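Local coordinates for Glyoxalase/bleomycin resistance protein/dioxygenase (Sphaerobacter thermophilus, PDB 4HC5) that probably serves as a dioxygenase-type enzyme of the glyoxalase/bleomycin resistance (vicinal oxygen chelate) superfamily, with no substrate assigned, at residues Ala12-Ser16 with Ala59-Val63; Gln24-Leu28 with Arg50-Val54; Trp113-Thr118 with Phe129-Glu133; Pro77-Ile83 with Asp124-Phe129; Ile90-Tyr94 with Thr105-Glu109. One frame throughout, in Å; residues are numbered along the deposited sequence.

Contact 1: Ala12-Ser16 with Ala59-Val63; sequences AYVHS and AQTQV
Gln60 lays its amide flat against the Tyr13 ring: the two planes are only 4° apart, and NE2, over one face and offset toward the rim, is 3.5 Å from Tyr13 CG. The glutamine reaches this far because its chain is extended through CG to CD, with CG anti to the backbone N (chi1 179°). The hydroxyl of Tyr13 leads elsewhere, to Glu133 of the second subunit. One residue on, Thr61 OG1 donates to Val14 O at 2.8 Å, while the methyl on the same carbon, Thr61 CG2, rests 3.9 Å from Val14 CG1. His15 O accepts from Gln62 N at 3.0 Å in a nearly straight bond (177°), and a water that also donates to Gln60 O gives it a second one. The imidazole of His15 is held at two points of its edge: ND1 is 2.8 Å from Ser16 OG in a hydrogen bond, and NE2 is hydrogen-bonded to a water, which accepts from Gln62 NE2. Two in-plane partners should fix the rotation of the ring. Gln62 OE1 approaches His15 CE1 obliquely at 3.5 Å, yet its strong partner is Thr53 OG1. Ser16 and Gln62 form a parallel bridge between strands 13-20 and 62-66. Strand 13-20 also pairs antiparallel with a strand of the second subunit, so the sheet continues across the interface. Pairing of the first and fourth strands in a 1-4-3-2 sheet is typical of the glyoxalase fold.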
# COMPACT_ATOMS: atom_id res chain seq x y z
N ALA A 12 -6.45 -12.94 -2.90
CA ALA A 12 -5.35 -13.70 -2.28
C ALA A 12 -4.43 -12.80 -1.45
O ALA A 12 -4.01 -13.17 -0.36
CB ALA A 12 -4.56 -14.50 -3.32
N TYR A 13 -4.03 -11.67 -2.00
CA TYR A 13 -3.11 -10.75 -1.30
C TYR A 13 -3.04 -9.41 -2.02
O TYR A 13 -3.44 -9.30 -3.18
CB TYR A 13 -1.71 -11.41 -1.12
CG TYR A 13 -0.94 -11.76 -2.35
CD1 TYR A 13 -1.09 -13.03 -2.95
CD2 TYR A 13 0.01 -10.89 -2.92
CE1 TYR A 13 -0.39 -13.36 -4.11
CE2 TYR A 13 0.71 -11.24 -4.07
CZ TYR A 13 0.52 -12.46 -4.65
OH TYR A 13 1.23 -12.80 -5.78
N VAL A 14 -2.47 -8.46 -1.31
CA VAL A 14 -2.10 -7.15 -1.87
C VAL A 14 -0.80 -7.30 -2.66
O VAL A 14 0.24 -7.65 -2.12
CB VAL A 14 -1.98 -6.10 -0.81
CG1 VAL A 14 -1.52 -4.77 -1.48
CG2 VAL A 14 -3.29 -5.92 -0.02
N HIS A 15 -0.85 -7.08 -3.98
CA HIS A 15 0.34 -7.16 -4.81
C HIS A 15 1.35 -6.04 -4.49
O HIS A 15 2.56 -6.29 -4.33
CB HIS A 15 -0.03 -7.10 -6.30
CG HIS A 15 1.17 -7.15 -7.15
ND1 HIS A 15 1.87 -6.02 -7.51
CD2 HIS A 15 1.86 -8.20 -7.66
CE1 HIS A 15 2.96 -6.40 -8.22
NE2 HIS A 15 2.97 -7.73 -8.30
N SER A 16 0.82 -4.84 -4.42
CA SER A 16 1.67 -3.64 -4.33
C SER A 16 0.81 -2.45 -3.94
O SER A 16 -0.36 -2.41 -4.21
CB SER A 16 2.40 -3.33 -5.64
OG SER A 16 1.57 -3.38 -6.77
N ALA A 59 9.84 -10.63 1.31
CA ALA A 59 8.47 -10.23 1.59
C ALA A 59 7.57 -10.35 0.39
O ALA A 59 8.05 -10.40 -0.77
CB ALA A 59 8.44 -8.79 2.14
N GLN A 60 6.26 -10.37 0.66
CA GLN A 60 5.26 -10.56 -0.43
C GLN A 60 4.91 -9.24 -1.20
O GLN A 60 5.13 -9.10 -2.41
CB GLN A 60 4.07 -11.23 0.12
CG GLN A 60 2.96 -11.48 -0.83
CD GLN A 60 1.84 -12.27 -0.17
OE1 GLN A 60 1.25 -11.88 0.84
NE2 GLN A 60 1.62 -13.49 -0.72
N THR A 61 4.43 -8.26 -0.48
CA THR A 61 3.88 -7.03 -1.05
C THR A 61 5.03 -6.07 -1.47
O THR A 61 5.89 -5.72 -0.65
CB THR A 61 2.86 -6.42 -0.12
OG1 THR A 61 1.80 -7.32 0.14
CG2 THR A 61 2.29 -5.11 -0.68
N GLN A 62 4.93 -5.57 -2.67
CA GLN A 62 5.89 -4.66 -3.30
C GLN A 62 5.43 -3.21 -3.14
O GLN A 62 4.26 -2.94 -2.82
CB GLN A 62 6.01 -5.04 -4.76
CG GLN A 62 6.50 -6.45 -5.02
CD GLN A 62 6.39 -6.89 -6.48
OE1 GLN A 62 6.33 -6.07 -7.41
NE2 GLN A 62 6.33 -8.21 -6.68
N VAL A 63 6.35 -2.29 -3.38
CA VAL A 63 6.04 -0.86 -3.48
C VAL A 63 6.43 -0.41 -4.91
O VAL A 63 7.57 -0.62 -5.36
CB VAL A 63 6.86 -0.06 -2.44
CG1 VAL A 63 6.66 1.48 -2.62
CG2 VAL A 63 6.51 -0.54 -1.01
O HOH W 1 3.54 -8.93 -4.63
O HOH W 2 4.68 -9.82 -8.95

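Contact 2: Gln24-Leu28 with Arg50-Val54; sequences QEKAL and RFVTV
Gln24 and Glu25, at the start of helix 24-34, both engage Arg50, one through its main chain and the other through its guanidinium. The amide of Gln24 deals with the backbone: NE2 donates to Arg50 O at 2.9 Å, almost straight (172°) and with the acceptor lying in the amide plane, while OE1 receives a water that in turn accepts from Arg50 N. Thus one amide serves both main-chain polar groups of Arg50, the carbonyl directly and the N-H through a water, and NE2 also donates to Leu65 O.

The charged contact is end-on. Glu25 OE2 takes both terminal nitrogens, Arg50 NH2 at 2.6 Å and Arg50 NH1 at 2.9 Å, with carboxylate and guanidinium nearly coplanar. A bend at chi2 (-50°) brings the Glu25 carboxylate round to the extended arginine, whose NE forms a salt bridge with Asp42.

The apolar contact is Leu28. Its CD2 touches Val52 CG1 and Val54 CG1, each at 3.6 Å, and Leu28 CD1 also lies near Arg50 NH2, at 3.9 Å.

The axes of 24-28 and 50-54 approach to 10.0 Å and run only 12° from parallel. A helix packed in this way on a mixed four-stranded sheet is characteristic of the beta-alpha-beta-beta-beta module of the glyoxalase superfamily.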
# COMPACT_ATOMS: atom_id res chain seq x y z
N GLN A 24 12.58 8.02 -11.12
CA GLN A 24 12.56 6.58 -10.88
C GLN A 24 13.94 5.98 -10.62
O GLN A 24 14.08 5.08 -9.74
CB GLN A 24 11.75 5.79 -11.89
CG GLN A 24 10.30 6.14 -11.99
CD GLN A 24 9.58 5.31 -13.02
OE1 GLN A 24 9.90 5.47 -14.26
NE2 GLN A 24 8.72 4.47 -12.64
N GLU A 25 14.96 6.33 -11.40
CA GLU A 25 16.31 5.83 -11.20
C GLU A 25 16.88 6.20 -9.85
O GLU A 25 17.51 5.37 -9.20
CB GLU A 25 17.20 6.39 -12.32
CG GLU A 25 17.21 5.55 -13.56
CD GLU A 25 17.49 4.05 -13.34
OE1 GLU A 25 18.40 3.67 -12.59
OE2 GLU A 25 16.77 3.29 -13.91
N LYS A 26 16.70 7.46 -9.47
CA LYS A 26 17.22 7.90 -8.17
C LYS A 26 16.46 7.23 -7.05
O LYS A 26 17.04 6.85 -6.02
CB LYS A 26 17.12 9.40 -8.01
CG LYS A 26 18.16 10.11 -8.87
CD LYS A 26 17.99 11.58 -8.83
CE LYS A 26 18.91 12.25 -9.85
NZ LYS A 26 20.14 12.70 -9.18
N ALA A 27 15.15 7.04 -7.24
CA ALA A 27 14.34 6.35 -6.22
C ALA A 27 14.78 4.91 -6.06
O ALA A 27 14.96 4.41 -4.94
CB ALA A 27 12.86 6.48 -6.51
N LEU A 28 15.08 4.25 -7.18
CA LEU A 28 15.61 2.88 -7.11
C LEU A 28 16.89 2.86 -6.28
O LEU A 28 17.09 1.94 -5.44
CB LEU A 28 15.87 2.29 -8.48
CG LEU A 28 14.69 1.66 -9.20
CD1 LEU A 28 15.10 1.35 -10.66
CD2 LEU A 28 14.35 0.33 -8.45
N ARG A 50 6.97 3.27 -17.29
CA ARG A 50 8.02 2.35 -16.89
C ARG A 50 7.58 1.92 -15.50
O ARG A 50 7.62 2.66 -14.55
CB ARG A 50 9.40 3.06 -16.85
CG ARG A 50 10.52 2.13 -16.43
CD ARG A 50 11.78 2.94 -16.19
NE ARG A 50 12.85 2.14 -15.60
CZ ARG A 50 13.96 2.62 -15.07
NH1 ARG A 50 14.24 3.93 -15.07
NH2 ARG A 50 14.81 1.76 -14.56
N PHE A 51 7.05 0.72 -15.44
CA PHE A 51 6.52 0.14 -14.23
C PHE A 51 7.69 -0.45 -13.43
O PHE A 51 8.34 -1.38 -13.86
CB PHE A 51 5.42 -0.89 -14.46
CG PHE A 51 4.79 -1.36 -13.22
CD1 PHE A 51 3.99 -0.52 -12.45
CD2 PHE A 51 4.96 -2.67 -12.79
CE1 PHE A 51 3.39 -0.95 -11.29
CE2 PHE A 51 4.38 -3.13 -11.63
CZ PHE A 51 3.54 -2.26 -10.86
N VAL A 52 7.94 0.18 -12.24
CA VAL A 52 9.10 -0.15 -11.40
C VAL A 52 8.57 -0.45 -10.02
O VAL A 52 7.81 0.33 -9.42
CB VAL A 52 10.14 1.00 -11.34
CG1 VAL A 52 11.26 0.68 -10.33
CG2 VAL A 52 10.68 1.38 -12.74
N THR A 53 9.00 -1.60 -9.49
CA THR A 53 8.69 -1.93 -8.11
C THR A 53 9.91 -2.47 -7.34
O THR A 53 10.87 -2.99 -7.91
CB THR A 53 7.56 -2.99 -7.92
OG1 THR A 53 8.06 -4.27 -8.31
CG2 THR A 53 6.27 -2.69 -8.72
N VAL A 54 9.82 -2.32 -6.01
CA VAL A 54 10.83 -2.78 -5.09
C VAL A 54 10.12 -3.53 -3.92
O VAL A 54 8.96 -3.33 -3.64
CB VAL A 54 11.68 -1.61 -4.50
CG1 VAL A 54 12.62 -1.05 -5.57
CG2 VAL A 54 10.80 -0.51 -3.90
O HOH W 3 7.28 5.75 -15.85

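Contact 3: Trp113-Thr118 with Phe129-Glu133; sequences WGQRAT and FLVEE
Trp113 and Phe129 meet edge to edge, Trp113 CZ2 lying 3.9 Å from Phe129 CE2 and near the plane of both rings, beside the antiparallel beta hairpin of strands 116-121 and 126-132. The indole edge also has Gln115 OE1 in its plane, to which Trp113 NE1 donates weakly at 3.0 Å. Around Phe129, Ala117 CB comes in obliquely, 3.5 Å from CE1. At the Arg116 guanidinium the partner is again at the edge: Glu132 OE1 is 3.5 Å from NH1, a long salt bridge between planes turned 56° apart. The Arg116 and Glu132 side chains run side by side in the same direction. The stronger partners of these groups are outside, Asp91 for the arginine and the backbone N of Ile90 for Glu132.

Within the hairpin the short strand axes are 162° apart. Thr118 and Leu130 are its hydrogen-bonded pair, Thr118 N to Leu130 O at 2.9 Å and Leu130 N to Thr118 O at 2.8 Å. Ala117 and Val131 form the adjoining non-hydrogen-bonded pair, with Ala117 CB against Val131 CG2 on the face that also carries Phe129. Beyond them Glu132 N reaches Arg116 O at 3.0 Å, and a water linking Arg116 N to Glu132 OE1 extends the pairing outward.

Where the strand gives out, Gln115 takes over. With CG anti to the carbonyl carbon (chi1 -71°) and an extended chain, its amide reaches the C-terminus, and Gln115 NE2 donates to the terminal carboxylate oxygen Glu133 OXT at 3.1 Å, the acceptor close to the amide plane.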
# COMPACT_ATOMS: atom_id res chain seq x y z
N TRP A 113 0.61 1.87 22.43
CA TRP A 113 0.25 0.42 22.16
C TRP A 113 1.37 -0.63 22.26
O TRP A 113 1.20 -1.80 21.89
CB TRP A 113 -0.51 0.21 20.88
CG TRP A 113 0.34 0.44 19.69
CD1 TRP A 113 1.16 -0.46 19.03
CD2 TRP A 113 0.47 1.68 19.02
NE1 TRP A 113 1.79 0.14 17.95
CE2 TRP A 113 1.41 1.45 17.91
CE3 TRP A 113 -0.07 2.95 19.21
CZ2 TRP A 113 1.76 2.45 17.01
CZ3 TRP A 113 0.29 3.94 18.31
CH2 TRP A 113 1.21 3.72 17.26
N GLY A 114 2.50 -0.24 22.80
CA GLY A 114 3.51 -1.23 23.28
C GLY A 114 4.59 -1.65 22.32
O GLY A 114 5.31 -2.58 22.58
N GLN A 115 4.77 -0.86 21.23
CA GLN A 115 5.80 -1.08 20.23
C GLN A 115 6.56 0.20 20.04
O GLN A 115 5.95 1.29 20.09
CB GLN A 115 5.20 -1.49 18.90
CG GLN A 115 4.63 -2.87 18.87
CD GLN A 115 4.04 -3.15 17.48
OE1 GLN A 115 3.08 -2.45 17.04
NE2 GLN A 115 4.64 -4.14 16.73
N ARG A 116 7.83 0.07 19.74
CA ARG A 116 8.69 1.18 19.47
C ARG A 116 8.61 1.53 17.98
O ARG A 116 8.47 0.68 17.18
CB ARG A 116 10.09 0.90 19.92
CG ARG A 116 10.18 0.81 21.43
CD ARG A 116 11.49 0.17 21.83
NE ARG A 116 12.54 1.13 21.72
CZ ARG A 116 13.70 0.88 21.15
NH1 ARG A 116 13.94 -0.30 20.64
NH2 ARG A 116 14.57 1.82 21.11
N ALA A 117 8.63 2.82 17.72
CA ALA A 117 8.41 3.34 16.36
C ALA A 117 9.08 4.68 16.20
O ALA A 117 9.34 5.43 17.18
CB ALA A 117 6.93 3.41 16.04
N THR A 118 9.21 5.05 14.92
CA THR A 118 9.58 6.40 14.53
C THR A 118 9.15 6.65 13.09
O THR A 118 8.54 5.78 12.49
CB THR A 118 11.08 6.72 14.79
OG1 THR A 118 11.28 8.14 14.55
CG2 THR A 118 12.03 5.84 14.02
N PHE A 129 6.04 5.36 8.43
CA PHE A 129 6.03 5.00 9.86
C PHE A 129 6.77 3.67 9.97
O PHE A 129 6.44 2.73 9.24
CB PHE A 129 4.60 4.90 10.31
CG PHE A 129 4.40 4.71 11.81
CD1 PHE A 129 5.07 5.53 12.72
CD2 PHE A 129 3.45 3.83 12.31
CE1 PHE A 129 4.81 5.40 14.07
CE2 PHE A 129 3.19 3.72 13.65
CZ PHE A 129 3.89 4.55 14.53
N LEU A 130 7.83 3.61 10.80
CA LEU A 130 8.69 2.51 10.98
C LEU A 130 8.43 1.96 12.37
O LEU A 130 8.62 2.65 13.36
CB LEU A 130 10.16 2.89 10.81
CG LEU A 130 11.17 1.79 10.97
CD1 LEU A 130 10.99 0.70 9.91
CD2 LEU A 130 12.63 2.34 10.93
N VAL A 131 8.04 0.68 12.43
CA VAL A 131 7.63 0.03 13.67
C VAL A 131 8.40 -1.25 13.90
O VAL A 131 8.63 -2.01 12.97
CB VAL A 131 6.08 -0.28 13.65
CG1 VAL A 131 5.68 -0.82 15.03
CG2 VAL A 131 5.29 0.94 13.27
N GLU A 132 8.84 -1.46 15.15
CA GLU A 132 9.55 -2.66 15.50
C GLU A 132 8.50 -3.75 15.76
O GLU A 132 7.59 -3.57 16.55
CB GLU A 132 10.37 -2.44 16.76
CG GLU A 132 11.29 -3.60 17.06
CD GLU A 132 12.32 -3.23 18.15
OE1 GLU A 132 11.95 -2.92 19.34
OE2 GLU A 132 13.49 -3.22 17.76
N GLU A 133 8.77 -4.89 15.18
CA GLU A 133 7.88 -6.06 15.25
C GLU A 133 7.68 -6.53 16.65
O GLU A 133 8.68 -6.84 17.33
CB GLU A 133 8.40 -7.18 14.36
CG GLU A 133 7.39 -8.31 14.17
CD GLU A 133 7.86 -9.37 13.16
OE1 GLU A 133 7.11 -9.62 12.19
OE2 GLU A 133 8.96 -9.99 13.36
OXT GLU A 133 6.48 -6.64 17.08
O HOH W 4 9.31 -2.39 20.32
O HOH W 5 15.81 -2.30 18.66

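Contact 4: Pro77-Ile83 with Asp124-Phe129; sequences PGGYTGI and DGNQFF
Gly78, Gly79 and Thr81 grip Asn126 and Gln127 along the tight part of this parallel strand pair. Gly78 N donates to the side-chain oxygen Asn126 OD1 at 2.9 Å, arriving well above the carbonyl plane. Two backbone bonds follow, Gly79 N to Gly125 O at 3.0 Å and Gln127 N to Gly79 O at 2.9 Å. Gln127 O is then held twice by one residue: Thr81 N reaches it at 3.2 Å and Thr81 OG1 at 2.8 Å. That hydroxyl, placed between the backbone N and carbonyl carbon (chi1 59°), also accepts from Ile83 N at 3.0 Å, which makes an ST turn. Thr81 CG2 lies over one face of the Phe128 ring, and Ile83 CG2 stands at its edge.

The other parts are looser. The last bond, Phe129 N to Ile83 O, is weak at 3.4 Å; the short strand axes are 46° apart. Tyr80 is exposed, and where the Gln127 amide lies against it is doubtful, since two conformers are modelled. At the opposite end Pro77 CB merely touches Asp124 CB, while Asp124 OD1 hydrogen-bonds to Ser22 OG and to a glycerol, probably from the crystallisation liquor.

Strand 126-132 runs between 79-87 and 116-121 in its sheet. Ile19 of strand 13-20 touches Thr81 and Ile83, and the second subunit reaches Gly82 O through Thr18 and Tyr80 O through Arg75.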
# COMPACT_ATOMS: atom_id res chain seq x y z
N PRO A 77 4.90 13.88 -5.30
CA PRO A 77 5.64 13.35 -4.22
C PRO A 77 5.52 14.15 -2.95
O PRO A 77 5.16 15.35 -2.96
CB PRO A 77 7.09 13.42 -4.72
CG PRO A 77 7.00 13.50 -6.20
CD PRO A 77 5.79 14.33 -6.40
N GLY A 78 5.79 13.48 -1.81
CA GLY A 78 5.96 14.14 -0.52
C GLY A 78 4.75 13.99 0.38
O GLY A 78 3.61 13.90 -0.11
N GLY A 79 5.00 13.96 1.66
CA GLY A 79 3.94 13.82 2.61
C GLY A 79 3.76 12.42 3.14
O GLY A 79 4.47 11.52 2.82
N TYR A 80 2.77 12.27 4.00
CA TYR A 80 2.41 10.97 4.54
C TYR A 80 1.99 10.01 3.49
O TYR A 80 1.12 10.30 2.77
CB TYR A 80 1.27 11.11 5.53
CG TYR A 80 1.71 11.83 6.70
CD1 TYR A 80 2.63 11.28 7.56
CD2 TYR A 80 1.26 13.11 6.94
CE1 TYR A 80 3.08 11.99 8.65
CE2 TYR A 80 1.69 13.82 8.03
CZ TYR A 80 2.60 13.26 8.87
OH TYR A 80 3.00 13.97 9.93
N THR A 81 2.65 8.86 3.41
CA THR A 81 2.31 7.87 2.42
C THR A 81 1.16 6.99 2.86
O THR A 81 0.55 6.38 2.05
CB THR A 81 3.48 6.93 2.12
OG1 THR A 81 3.88 6.27 3.30
CG2 THR A 81 4.65 7.68 1.52
N GLY A 82 0.93 6.94 4.15
CA GLY A 82 -0.04 5.96 4.69
C GLY A 82 0.55 4.56 4.72
O GLY A 82 -0.14 3.59 5.00
N ILE A 83 1.83 4.41 4.40
CA ILE A 83 2.55 3.10 4.42
C ILE A 83 3.32 3.01 5.71
O ILE A 83 4.13 3.87 6.07
CB ILE A 83 3.45 2.89 3.20
CG1 ILE A 83 2.60 2.82 1.93
CG2 ILE A 83 4.30 1.62 3.33
CD1 ILE A 83 3.36 2.91 0.60
N ASP A 124 12.41 12.46 -1.66
CA ASP A 124 11.28 13.29 -2.14
C ASP A 124 10.37 13.76 -1.02
O ASP A 124 9.37 14.41 -1.28
CB ASP A 124 10.46 12.57 -3.18
CG ASP A 124 11.08 12.56 -4.58
OD1 ASP A 124 11.40 13.65 -5.11
OD2 ASP A 124 11.25 11.43 -5.13
N GLY A 125 10.70 13.38 0.21
CA GLY A 125 9.87 13.76 1.30
C GLY A 125 8.67 12.85 1.60
O GLY A 125 7.81 13.19 2.43
N ASN A 126 8.65 11.71 0.91
CA ASN A 126 7.61 10.69 1.29
C ASN A 126 7.94 10.11 2.68
O ASN A 126 9.04 9.61 2.87
CB ASN A 126 7.61 9.58 0.28
CG ASN A 126 7.16 10.03 -1.13
OD1 ASN A 126 6.12 10.69 -1.24
ND2 ASN A 126 7.92 9.68 -2.17
N GLN A 127 6.94 10.17 3.54
CA GLN A 127 7.10 9.76 4.93
C GLN A 127 6.47 8.38 5.22
O GLN A 127 5.38 8.03 4.79
CB GLN A 127 6.50 10.78 5.90
CG GLN A 127 7.04 10.58 7.34
CD GLN A 127 6.58 11.68 8.30
OE1 GLN A 127 7.38 12.42 8.92
NE2 GLN A 127 5.31 11.74 8.45
N PHE A 128 7.32 7.61 5.92
CA PHE A 128 6.89 6.24 6.36
C PHE A 128 6.92 6.20 7.87
O PHE A 128 7.82 6.75 8.53
CB PHE A 128 7.86 5.19 5.80
CG PHE A 128 7.93 5.15 4.32
CD1 PHE A 128 7.06 4.45 3.57
CD2 PHE A 128 8.85 5.91 3.63
CE1 PHE A 128 7.11 4.43 2.20
CE2 PHE A 128 8.88 5.95 2.25
CZ PHE A 128 8.02 5.14 1.52
N PHE A 129 6.04 5.36 8.43
CA PHE A 129 6.03 5.00 9.86
C PHE A 129 6.77 3.67 9.97
O PHE A 129 6.44 2.73 9.24
CB PHE A 129 4.60 4.90 10.31
CG PHE A 129 4.40 4.71 11.81
CD1 PHE A 129 5.07 5.53 12.72
CD2 PHE A 129 3.45 3.83 12.31
CE1 PHE A 129 4.81 5.40 14.07
CE2 PHE A 129 3.19 3.72 13.65
CZ PHE A 129 3.89 4.55 14.53

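Contact 5: Ile90-Tyr94 with Thr105-Glu109; sequences IDEAY and TKPPE
Ile90 and Tyr94 stand one turn apart on helix 90-99, tied by the bond from Tyr94 N to Ile90 O at 2.9 Å, and both face Pro107 and Pro108. The prolines follow an extended, polyproline-like course, with phi and psi of -69° and 165° at Pro107. The chains stay well apart: CA of Ile90 is 6.9 Å from CA of Pro108, and CA of Tyr94 is 7.1 Å from CA of Pro107, so side chains make the contact.

Tyr94 and Pro108 carry most of it. With CG anti to the backbone N (chi1 173°), the Tyr94 ring reaches out over the two prolines, which share one of its faces. Pro108 CD lies 4.0 Å from the ring centroid and Pro107 CA 4.1 Å from it, two CH-pi contacts displaced toward the rim. Pro107 CG comes to 3.6 Å from Tyr94 OH. At the other end of the row Ile90 CG2 packs on Pro108 CB at 3.9 Å. Lys106 NZ and Glu109 OE1, 3.2 Å apart, form a weakly hydrogen-bonded salt bridge within 105-109.

Helix 90-99 packs beside the outermost strand 103-110, and Ile90 also reaches Arg116 of strand 116-121 and Leu130 of strand 126-132. Phe104 meets Tyr94 edge-to-face, and Met10 of the second subunit packs on Ala93.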
# COMPACT_ATOMS: atom_id res chain seq x y z
N ILE A 90 14.74 -2.07 15.50
CA ILE A 90 14.59 -0.66 15.20
C ILE A 90 15.79 0.18 15.65
O ILE A 90 16.08 1.15 15.05
CB ILE A 90 13.24 -0.08 15.67
CG1 ILE A 90 12.95 1.18 14.88
CG2 ILE A 90 13.24 0.16 17.16
CD1 ILE A 90 11.56 1.72 15.02
N ASP A 91 16.50 -0.26 16.67
CA ASP A 91 17.70 0.45 17.09
C ASP A 91 18.77 0.32 16.00
O ASP A 91 19.40 1.25 15.65
CB ASP A 91 18.22 -0.12 18.39
CG ASP A 91 17.40 0.29 19.55
OD1 ASP A 91 16.71 1.29 19.49
OD2 ASP A 91 17.48 -0.43 20.53
N GLU A 92 18.93 -0.86 15.45
CA GLU A 92 19.89 -1.07 14.37
C GLU A 92 19.47 -0.33 13.11
O GLU A 92 20.30 0.26 12.43
CB GLU A 92 20.07 -2.55 14.09
CG GLU A 92 21.17 -2.81 13.10
CD GLU A 92 22.56 -2.42 13.67
OE1 GLU A 92 23.43 -2.10 12.86
OE2 GLU A 92 22.79 -2.41 14.92
N ALA A 93 18.18 -0.39 12.79
CA ALA A 93 17.67 0.30 11.58
C ALA A 93 17.94 1.81 11.71
O ALA A 93 18.43 2.47 10.78
CB ALA A 93 16.20 0.02 11.29
N TYR A 94 17.59 2.34 12.85
CA TYR A 94 17.81 3.76 13.08
C TYR A 94 19.31 4.14 12.96
O TYR A 94 19.66 5.13 12.30
CB TYR A 94 17.26 4.20 14.43
CG TYR A 94 17.57 5.61 14.84
CD1 TYR A 94 16.89 6.69 14.33
CD2 TYR A 94 18.58 5.87 15.73
CE1 TYR A 94 17.20 7.99 14.68
CE2 TYR A 94 18.92 7.18 16.08
CZ TYR A 94 18.23 8.23 15.56
OH TYR A 94 18.55 9.55 15.95
N THR A 105 12.56 11.69 12.01
CA THR A 105 11.98 12.76 12.80
C THR A 105 12.57 12.84 14.25
O THR A 105 12.61 13.91 14.85
CB THR A 105 10.46 12.69 12.84
OG1 THR A 105 10.07 11.47 13.41
CG2 THR A 105 9.87 12.84 11.44
N LYS A 106 12.95 11.68 14.75
CA LYS A 106 13.47 11.53 16.14
C LYS A 106 13.87 10.07 16.35
O LYS A 106 13.52 9.20 15.50
CB LYS A 106 12.49 12.00 17.21
CG LYS A 106 11.15 11.26 17.15
CD LYS A 106 10.14 11.76 18.18
CE LYS A 106 8.84 11.01 18.04
NZ LYS A 106 7.93 11.65 19.01
N PRO A 107 14.55 9.75 17.46
CA PRO A 107 14.88 8.34 17.65
C PRO A 107 13.63 7.50 17.93
O PRO A 107 12.60 8.04 18.29
CB PRO A 107 15.82 8.38 18.86
CG PRO A 107 16.38 9.79 18.83
CD PRO A 107 15.22 10.60 18.46
N PRO A 108 13.77 6.20 17.81
CA PRO A 108 12.68 5.29 18.23
C PRO A 108 12.21 5.62 19.65
O PRO A 108 13.00 5.90 20.55
CB PRO A 108 13.32 3.92 18.16
CG PRO A 108 14.40 4.07 17.08
CD PRO A 108 14.94 5.44 17.37
N GLU A 109 10.89 5.56 19.76
CA GLU A 109 10.18 5.84 20.96
C GLU A 109 9.03 4.88 21.19
O GLU A 109 8.45 4.32 20.24
CB GLU A 109 9.60 7.23 20.80
CG GLU A 109 9.08 7.91 22.01
CD GLU A 109 8.71 9.36 21.70
OE1 GLU A 109 9.62 10.07 21.24
OE2 GLU A 109 7.54 9.70 21.80

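Overall arrangement
Contacts 1 and 2 serve the first four-stranded sheet, contacts 3, 4 and 5 the second, which has the same 1-4-3-2 strand order. Contacts 1 and 4 are the corresponding parallel pairs, both reached by the second subunit, their centres about 12 and 8 Å from the chain's centre; contact 3 is the antiparallel hairpin sharing Phe129 with contact 4. These three are partly buried. Contacts 2 and 5 dock helices, but the buried contact 2 relies on a salt bridge, an amide and valines, the surface contact 5 on prolines against a tyrosine. Gln62 to Thr53 links contacts 1 and 2, Arg116 to Asp91 contacts 3 and 5. Contacts 2 and 5 lie on opposite sides of the chain's centre.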